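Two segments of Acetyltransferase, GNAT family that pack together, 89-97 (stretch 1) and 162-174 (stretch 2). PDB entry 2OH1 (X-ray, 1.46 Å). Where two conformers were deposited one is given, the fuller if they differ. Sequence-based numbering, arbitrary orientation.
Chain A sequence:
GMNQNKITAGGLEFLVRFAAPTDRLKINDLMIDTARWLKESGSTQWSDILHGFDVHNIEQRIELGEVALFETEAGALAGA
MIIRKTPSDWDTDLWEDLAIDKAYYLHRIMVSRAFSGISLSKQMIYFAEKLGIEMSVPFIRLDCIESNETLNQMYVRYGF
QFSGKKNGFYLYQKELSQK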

ATOM      1  N   ASP A  89      14.202  -0.714   6.621  0.50 19.74           N
ATOM      2  CA  ASP A  89      15.261   0.168   7.154  0.50 16.95           C
ATOM      3  C   ASP A  89      14.882   1.672   6.995  0.50 16.80           C
ATOM      4  O   ASP A  89      15.267   2.528   7.810  0.50 17.62           O
ATOM      5  N   TRP A  90      14.141   1.981   5.928  1.00 18.89           N
ATOM      6  CA  TRP A  90      13.679   3.328   5.652  1.00 16.09           C
ATOM      7  C   TRP A  90      12.587   3.695   6.673  1.00 18.86           C
ATOM      8  O   TRP A  90      12.612   4.775   7.259  1.00 16.94           O
ATOM      9  N   ASP A  91      11.621   2.779   6.870  1.00 20.27           N
ATOM     10  CA  ASP A  91      10.520   3.029   7.840  1.00 19.15           C
ATOM     11  C   ASP A  91      11.122   3.321   9.188  1.00 17.28           C
ATOM     12  O   ASP A  91      10.764   4.247   9.915  1.00 18.00           O
ATOM     13  N   THR A  92      12.136   2.526   9.569  1.00 17.37           N
ATOM     14  CA  THR A  92      12.723   2.706  10.885  1.00 18.05           C
ATOM     15  C   THR A  92      13.420   4.047  11.007  1.00 20.50           C
ATOM     16  O   THR A  92      13.280   4.688  12.028  1.00 22.29           O
ATOM     17  N   ASP A  93      14.156   4.469   9.979  1.00 21.36           N
ATOM     18  CA  ASP A  93      14.811   5.780   9.998  1.00 19.61           C
ATOM     19  C   ASP A  93      13.795   6.929  10.044  1.00 20.54           C
ATOM     20  O   ASP A  93      13.877   7.845  10.868  1.00 23.34           O
ATOM     21  N   LEU A  94      12.755   6.823   9.219  1.00 18.47           N
ATOM     22  CA  LEU A  94      11.780   7.864   9.089  1.00 18.66           C
ATOM     23  C   LEU A  94      10.972   8.092  10.381  1.00 19.33           C
ATOM     24  O   LEU A  94      10.708   9.217  10.756  1.00 20.42           O
ATOM     25  N   TRP A  95      10.575   7.002  11.035  1.00 16.58           N
ATOM     26  CA  TRP A  95       9.650   7.017  12.196  1.00 19.85           C
ATOM     27  C   TRP A  95      10.370   7.232  13.557  1.00 21.23           C
ATOM     28  O   TRP A  95       9.723   7.433  14.567  1.00 21.50           O
ATOM     29  N   GLU A  96      11.698   7.155  13.539  1.00 19.91           N
ATOM     30  CA  GLU A  96      12.532   7.503  14.713  1.00 23.55           C
ATOM     31  C   GLU A  96      12.032   6.716  15.915  1.00 24.02           C
ATOM     32  O   GLU A  96      11.914   5.485  15.823  1.00 25.78           O
ATOM     33  N   ASP A  97      11.730   7.345  17.041  0.50 26.05           N
ATOM     34  CA  ASP A  97      11.455   6.541  18.240  0.50 27.50           C
ATOM     35  C   ASP A  97      10.071   5.885  18.229  0.50 28.70           C
ATOM     36  O   ASP A  97       9.727   5.130  19.139  0.50 29.03           O
ATOM     37  N   PHE A 162      -2.104  12.593  10.638  1.00 15.93           N
ATOM     38  CA  PHE A 162      -0.842  13.205  10.448  1.00 15.82           C
ATOM     39  C   PHE A 162       0.022  13.154  11.718  1.00 16.11           C
ATOM     40  O   PHE A 162      -0.426  13.513  12.818  1.00 18.06           O
ATOM     41  N   SER A 163       1.225  12.632  11.545  1.00 15.30           N
ATOM     42  CA  SER A 163       2.127  12.309  12.657  1.00 17.82           C
ATOM     43  C   SER A 163       3.504  12.924  12.577  1.00 23.02           C
ATOM     44  O   SER A 163       4.337  12.657  13.442  1.00 27.89           O
ATOM     45  N   GLY A 164       3.764  13.774  11.606  1.00 19.56           N
ATOM     46  CA  GLY A 164       5.019  14.527  11.545  1.00 23.15           C
ATOM     47  C   GLY A 164       5.611  14.518  10.161  1.00 19.08           C
ATOM     48  O   GLY A 164       4.959  14.116   9.194  1.00 16.17           O
ATOM     49  N   LYS A 165       6.874  14.954  10.066  1.00 18.52           N
ATOM     50  CA  LYS A 165       7.501  15.133   8.758  1.00 19.22           C
ATOM     51  C   LYS A 165       8.992  14.840   8.859  1.00 18.46           C
ATOM     52  O   LYS A 165       9.596  15.130   9.909  1.00 20.35           O
ATOM     53  N   LYS A 166       9.543  14.230   7.816  1.00 17.91           N
ATOM     54  CA  LYS A 166      10.984  13.973   7.771  1.00 18.01           C
ATOM     55  C   LYS A 166      11.382  13.684   6.354  1.00 15.41           C
ATOM     56  O   LYS A 166      10.649  13.014   5.595  1.00 15.55           O
ATOM     57  N   ASN A 167      12.540  14.268   5.968  1.00 16.36           N
ATOM     58  CA  ASN A 167      13.159  13.952   4.672  1.00 18.66           C
ATOM     59  C   ASN A 167      12.273  14.243   3.474  1.00 18.27           C
ATOM     60  O   ASN A 167      12.386  13.576   2.427  1.00 20.36           O
ATOM     61  N   GLY A 168      11.389  15.237   3.633  1.00 17.33           N
ATOM     62  CA  GLY A 168      10.482  15.620   2.571  1.00 20.40           C
ATOM     63  C   GLY A 168       9.210  14.841   2.504  1.00 17.35           C
ATOM     64  O   GLY A 168       8.485  14.935   1.488  1.00 16.84           O
ATOM     65  N   PHE A 169       8.947  13.999   3.528  1.00 16.36           N
ATOM     66  CA  PHE A 169       7.732  13.193   3.612  1.00 16.41           C
ATOM     67  C   PHE A 169       6.863  13.606   4.786  1.00 18.93           C
ATOM     68  O   PHE A 169       7.375  13.955   5.822  1.00 18.70           O
ATOM     69  N   TYR A 170       5.549  13.497   4.637  1.00 16.50           N
ATOM     70  CA  TYR A 170       4.640  13.542   5.791  1.00 16.40           C
ATOM     71  C   TYR A 170       4.361  12.087   6.238  1.00 16.35           C
ATOM     72  O   TYR A 170       4.246  11.172   5.431  1.00 17.32           O
ATOM     73  N   LEU A 171       4.253  11.904   7.539  0.50 14.16           N
ATOM     74  CA  LEU A 171       4.027  10.608   8.139  0.50 14.61           C
ATOM     75  C   LEU A 171       2.590  10.534   8.665  0.50 14.02           C
ATOM     76  O   LEU A 171       2.137  11.439   9.358  0.50 10.98           O
ATOM     77  N   TYR A 172       1.925   9.404   8.394  1.00 15.08           N
ATOM     78  CA  TYR A 172       0.521   9.184   8.759  1.00 15.09           C
ATOM     79  C   TYR A 172       0.394   7.852   9.447  1.00 14.36           C
ATOM     80  O   TYR A 172       1.005   6.867   9.070  1.00 15.51           O
ATOM     81  N   GLN A 173      -0.482   7.795  10.436  1.00 14.01           N
ATOM     82  CA  GLN A 173      -0.830   6.522  11.069  1.00 15.55           C
ATOM     83  C   GLN A 173      -2.275   6.449  11.438  1.00 15.45           C
ATOM     84  O   GLN A 173      -2.915   7.456  11.695  1.00 16.05           O
ATOM     85  N   LYS A 174      -2.754   5.225  11.421  1.00 14.91           N
ATOM     86  CA  LYS A 174      -4.103   4.950  11.842  1.00 15.94           C
ATOM     87  C   LYS A 174      -4.018   3.962  12.999  1.00 17.93           C
ATOM     88  O   LYS A 174      -3.474   2.870  12.849  1.00 17.60           O
TER

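Helix 89-95 lies nearly crosswise over a β-hairpin built from strands 162-166 and 169-174, and the two stretches together bury 562 Å² of surface. Along the hairpin, the residues whose CA-to-CB bonds point toward the helix supply most of the contact.

S163 comes first. Its CA-to-CB bond points toward stretch 1, its rotamer is m, and CB approaches CZ3 of W95 at 4.1 Å. A small side chain fits beside the broad indole here, while its OG finds a hydrogen bond with a residue bordering the stretches. At G164 the backbone angles (135°/-168°) would jam a CB against the carbonyl oxygen of the preceding residue, which by itself calls for glycine. K165, with chi1 p, points away and takes no part in the contact.

K166 is the polar centre of the interface. It points toward the helix with all four chi angles t, and this extended chain carries the ammonium group to the helix's C-terminal end. There NZ donates to the backbone O of D93 at 2.8 Å and to OE2 of E96, also at 2.8 Å, the latter bond forming part of a salt bridge. D93, whose chi1 is t, adds a long salt bridge from OD2 to K166 NZ at 3.7 Å; water 2 donates to D93 OD1 and accepts from K166 NZ. Lysine suits this place because its methylenes can lie against apolar neighbours while its charge reaches the acceptors: CB sits 3.8 Å from CD1 of L94.

N167 and G168 form the centre of a type I' turn from K166 to F169. Both have positive phi, a conformation that asparagine tolerates well and glycine readily adopts. N167 (chi1 m) points toward the helix, its CB 4.2 Å from L94 CD1. Its ND2 is 3.8 Å from D93 OD2, and waters 1 and 3 bridge these two atoms, each donating to the carboxylate and accepting from the amide.

F169, rotamer m, turns its ring face to the edge of W90, whose chi1 is t. The aromatic pair is offset edge-to-face, with planes at 75° and W90 CZ2 3.5 Å from F169 CE1. L94 also approaches, CD2 lying 4.4 Å from F169 CB. Y170 then points away, as strand alternation predicts.

L171 (chi1 m, chi2 p) points back toward the helix. Its CD1 is 3.8 Å from CD2 of L94, itself a leucine with chi1 t and chi2 p. The CD2 methyl of L171 lies over one face of W95, 3.7 Å from the centroid of the six-membered ring, in a CH-pi contact. Branched and apolar, leucine can meet both neighbours at once.

Although the CA-to-CB bond of W95 points away, its m rotamer brings the indole back to the hairpin, and CH2 comes within 3.4 Å of the backbone O of Y172. The Y172 side chain itself points away. Q173 (chi1 p) points toward stretch 1, its OE1 3.9 Å from W95 CZ3 and hydrogen-bonded elsewhere in the structure.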

ATOM      1  CB  ASP A  89      16.608  -0.137   6.451  0.50 19.30           C
ATOM      2  CG  ASP A  89      17.056  -1.601   6.627  0.50 21.90           C
ATOM      3  OD1 ASP A  89      16.791  -2.169   7.726  0.50 29.79           O
ATOM      4  OD2 ASP A  89      17.685  -2.162   5.670  0.50 15.90           O
ATOM      5  CB  TRP A  90      13.084   3.382   4.255  1.00 17.30           C
ATOM      6  CG  TRP A  90      12.303   4.621   3.967  1.00 15.48           C
ATOM      7  CD1 TRP A  90      10.960   4.780   4.080  1.00 22.31           C
ATOM      8  CD2 TRP A  90      12.827   5.904   3.598  1.00 17.46           C
ATOM      9  NE1 TRP A  90      10.609   6.063   3.803  1.00 22.02           N
ATOM     10  CE2 TRP A  90      11.730   6.771   3.481  1.00 18.62           C
ATOM     11  CE3 TRP A  90      14.093   6.385   3.337  1.00 17.30           C
ATOM     12  CZ2 TRP A  90      11.859   8.075   3.060  1.00 18.93           C
ATOM     13  CZ3 TRP A  90      14.224   7.736   2.969  1.00 20.19           C
ATOM     14  CH2 TRP A  90      13.127   8.523   2.811  1.00 18.16           C
ATOM     15  CB  ASP A  91       9.560   1.832   7.962  1.00 16.54           C
ATOM     16  CG  ASP A  91       8.873   1.499   6.688  1.00 19.62           C
ATOM     17  OD1 ASP A  91       8.431   2.457   5.997  1.00 18.84           O
ATOM     18  OD2 ASP A  91       8.672   0.287   6.340  1.00 19.57           O
ATOM     19  CB  THR A  92      13.739   1.587  11.162  1.00 22.29           C
ATOM     20  OG1 THR A  92      13.033   0.353  11.363  1.00 20.40           O
ATOM     21  CG2 THR A  92      14.648   1.929  12.361  1.00 22.35           C
ATOM     22  CB  ASP A  93      15.727   5.943   8.733  1.00 23.37           C
ATOM     23  CG  ASP A  93      16.500   7.190   8.745  1.00 27.23           C
ATOM     24  OD1 ASP A  93      17.467   7.192   9.513  1.00 26.91           O
ATOM     25  OD2 ASP A  93      16.155   8.158   8.036  1.00 26.53           O
ATOM     26  CB  LEU A  94      10.867   7.552   7.902  1.00 20.63           C
ATOM     27  CG  LEU A  94      10.236   8.740   7.275  1.00 27.31           C
ATOM     28  CD1 LEU A  94      11.272   9.611   6.569  1.00 24.35           C
ATOM     29  CD2 LEU A  94       9.070   8.298   6.394  1.00 22.73           C
ATOM     30  CB  TRP A  95       8.772   5.744  12.187  1.00 17.61           C
ATOM     31  CG  TRP A  95       7.676   5.842  11.128  1.00 15.97           C
ATOM     32  CD1 TRP A  95       7.789   5.569   9.802  1.00 16.99           C
ATOM     33  CD2 TRP A  95       6.353   6.385  11.310  1.00 16.30           C
ATOM     34  NE1 TRP A  95       6.633   5.870   9.163  1.00 16.05           N
ATOM     35  CE2 TRP A  95       5.721   6.367  10.071  1.00 15.53           C
ATOM     36  CE3 TRP A  95       5.629   6.850  12.447  1.00 15.75           C
ATOM     37  CZ2 TRP A  95       4.394   6.832   9.900  1.00 16.36           C
ATOM     38  CZ3 TRP A  95       4.322   7.304  12.272  1.00 18.07           C
ATOM     39  CH2 TRP A  95       3.737   7.274  11.018  1.00 17.17           C
ATOM     40  CB  GLU A  96      12.580   9.019  14.920  1.00 23.71           C
ATOM     41  CG  GLU A  96      13.187   9.728  13.714  1.00 25.39           C
ATOM     42  CD  GLU A  96      13.558  11.182  13.944  1.00 29.38           C
ATOM     43  OE1 GLU A  96      13.039  11.794  14.912  1.00 38.80           O
ATOM     44  OE2 GLU A  96      14.382  11.703  13.145  1.00 32.40           O
ATOM     45  CB  ASP A  97      11.635   7.389  19.498  0.50 28.37           C
ATOM     46  CG  ASP A  97      13.065   7.866  19.672  0.50 32.75           C
ATOM     47  OD1 ASP A  97      13.995   7.034  19.544  0.50 33.68           O
ATOM     48  OD2 ASP A  97      13.251   9.076  19.919  0.50 39.30           O
ATOM     49  CB  PHE A 162      -1.049  14.670  10.068  1.00 15.67           C
ATOM     50  CG  PHE A 162       0.229  15.440   9.965  1.00 13.44           C
ATOM     51  CD1 PHE A 162       1.157  15.149   8.946  1.00 16.88           C
ATOM     52  CD2 PHE A 162       0.544  16.462  10.859  1.00 16.34           C
ATOM     53  CE1 PHE A 162       2.325  15.867   8.837  1.00 15.10           C
ATOM     54  CE2 PHE A 162       1.744  17.166  10.726  1.00 15.39           C
ATOM     55  CZ  PHE A 162       2.620  16.874   9.721  1.00 18.20           C
ATOM     56  CB  SER A 163       2.260  10.784  12.757  1.00 18.87           C
ATOM     57  OG  SER A 163       0.982  10.234  13.017  1.00 20.03           O
ATOM     58  CB  LYS A 165       7.246  16.538   8.208  1.00 22.00           C
ATOM     59  CG  LYS A 165       8.091  17.586   8.797  1.00 29.01           C
ATOM     60  CD  LYS A 165       7.734  18.998   8.282  1.00 33.83           C
ATOM     61  CE  LYS A 165       8.022  19.172   6.811  1.00 36.52           C
ATOM     62  NZ  LYS A 165       8.228  20.642   6.525  1.00 47.10           N
ATOM     63  CB  LYS A 166      11.377  12.825   8.678  1.00 15.80           C
ATOM     64  CG  LYS A 166      12.892  12.551   8.697  1.00 20.52           C
ATOM     65  CD  LYS A 166      13.298  11.619   9.793  1.00 19.91           C
ATOM     66  CE  LYS A 166      14.783  11.254   9.724  1.00 22.50           C
ATOM     67  NZ  LYS A 166      15.177  10.325  10.825  1.00 22.13           N
ATOM     68  CB  ASN A 167      13.681  12.517   4.659  1.00 20.18           C
ATOM     69  CG  ASN A 167      14.964  12.347   5.494  1.00 19.97           C
ATOM     70  OD1 ASN A 167      15.656  13.314   5.738  1.00 26.26           O
ATOM     71  ND2 ASN A 167      15.265  11.146   5.898  1.00 20.61           N
ATOM     72  CB  PHE A 169       8.050  11.681   3.737  1.00 15.86           C
ATOM     73  CG  PHE A 169       8.689  11.076   2.506  1.00 14.93           C
ATOM     74  CD1 PHE A 169      10.046  11.264   2.277  1.00 19.81           C
ATOM     75  CD2 PHE A 169       7.957  10.402   1.591  1.00 20.77           C
ATOM     76  CE1 PHE A 169      10.641  10.759   1.175  1.00 19.23           C
ATOM     77  CE2 PHE A 169       8.550   9.878   0.465  1.00 21.33           C
ATOM     78  CZ  PHE A 169       9.905  10.060   0.267  1.00 20.52           C
ATOM     79  CB  TYR A 170       3.343  14.233   5.428  1.00 15.26           C
ATOM     80  CG  TYR A 170       3.473  15.686   5.091  1.00 15.30           C
ATOM     81  CD1 TYR A 170       4.237  16.547   5.875  1.00 15.93           C
ATOM     82  CD2 TYR A 170       2.759  16.219   4.045  1.00 18.96           C
ATOM     83  CE1 TYR A 170       4.293  17.902   5.586  1.00 17.31           C
ATOM     84  CE2 TYR A 170       2.794  17.539   3.741  1.00 18.99           C
ATOM     85  CZ  TYR A 170       3.562  18.407   4.503  1.00 16.75           C
ATOM     86  OH  TYR A 170       3.593  19.756   4.188  1.00 21.02           O
ATOM     87  CB  LEU A 171       5.004  10.397   9.308  0.50 13.77           C
ATOM     88  CG  LEU A 171       6.458  10.030   8.988  0.50 16.22           C
ATOM     89  CD1 LEU A 171       7.207  11.083   8.138  0.50 14.92           C
ATOM     90  CD2 LEU A 171       7.168   9.767  10.288  0.50 15.14           C
ATOM     91  CB  TYR A 172      -0.366   9.167   7.528  1.00 17.57           C
ATOM     92  CG  TYR A 172      -0.441  10.512   6.822  1.00 15.29           C
ATOM     93  CD1 TYR A 172      -1.377  11.451   7.185  1.00 15.42           C
ATOM     94  CD2 TYR A 172       0.390  10.806   5.736  1.00 13.58           C
ATOM     95  CE1 TYR A 172      -1.443  12.685   6.553  1.00 16.26           C
ATOM     96  CE2 TYR A 172       0.329  12.027   5.116  1.00 16.90           C
ATOM     97  CZ  TYR A 172      -0.588  12.958   5.515  1.00 18.41           C
ATOM     98  OH  TYR A 172      -0.687  14.161   4.857  1.00 17.84           O
ATOM     99  CB  GLN A 173       0.041   6.238  12.272  1.00 19.05           C
ATOM    100  CG  GLN A 173      -0.192   6.996  13.487  1.00 20.68           C
ATOM    101  CD  GLN A 173       0.693   6.575  14.705  1.00 25.68           C
ATOM    102  OE1 GLN A 173       1.633   5.779  14.624  1.00 20.04           O
ATOM    103  NE2 GLN A 173       0.409   7.196  15.828  1.00 22.92           N
ATOM    104  CB  LYS A 174      -4.918   4.404  10.694  1.00 20.10           C
ATOM    105  CG  LYS A 174      -6.376   4.270  11.049  1.00 25.31           C
ATOM    106  CD  LYS A 174      -7.247   3.634  10.008  1.00 36.90           C
ATOM    107  CE  LYS A 174      -7.596   4.527   8.912  1.00 32.80           C
ATOM    108  NZ  LYS A 174      -8.903   4.123   8.290  1.00 26.31           N
TER
HETATM  109  O   HOH W   1      17.695  10.298   7.332  1.00 26.47           O
HETATM  110  O   HOH W   2      18.003   9.688  10.472  1.00 30.64           O
HETATM  111  O   HOH W   3      14.661   8.353   6.094  1.00 34.62           O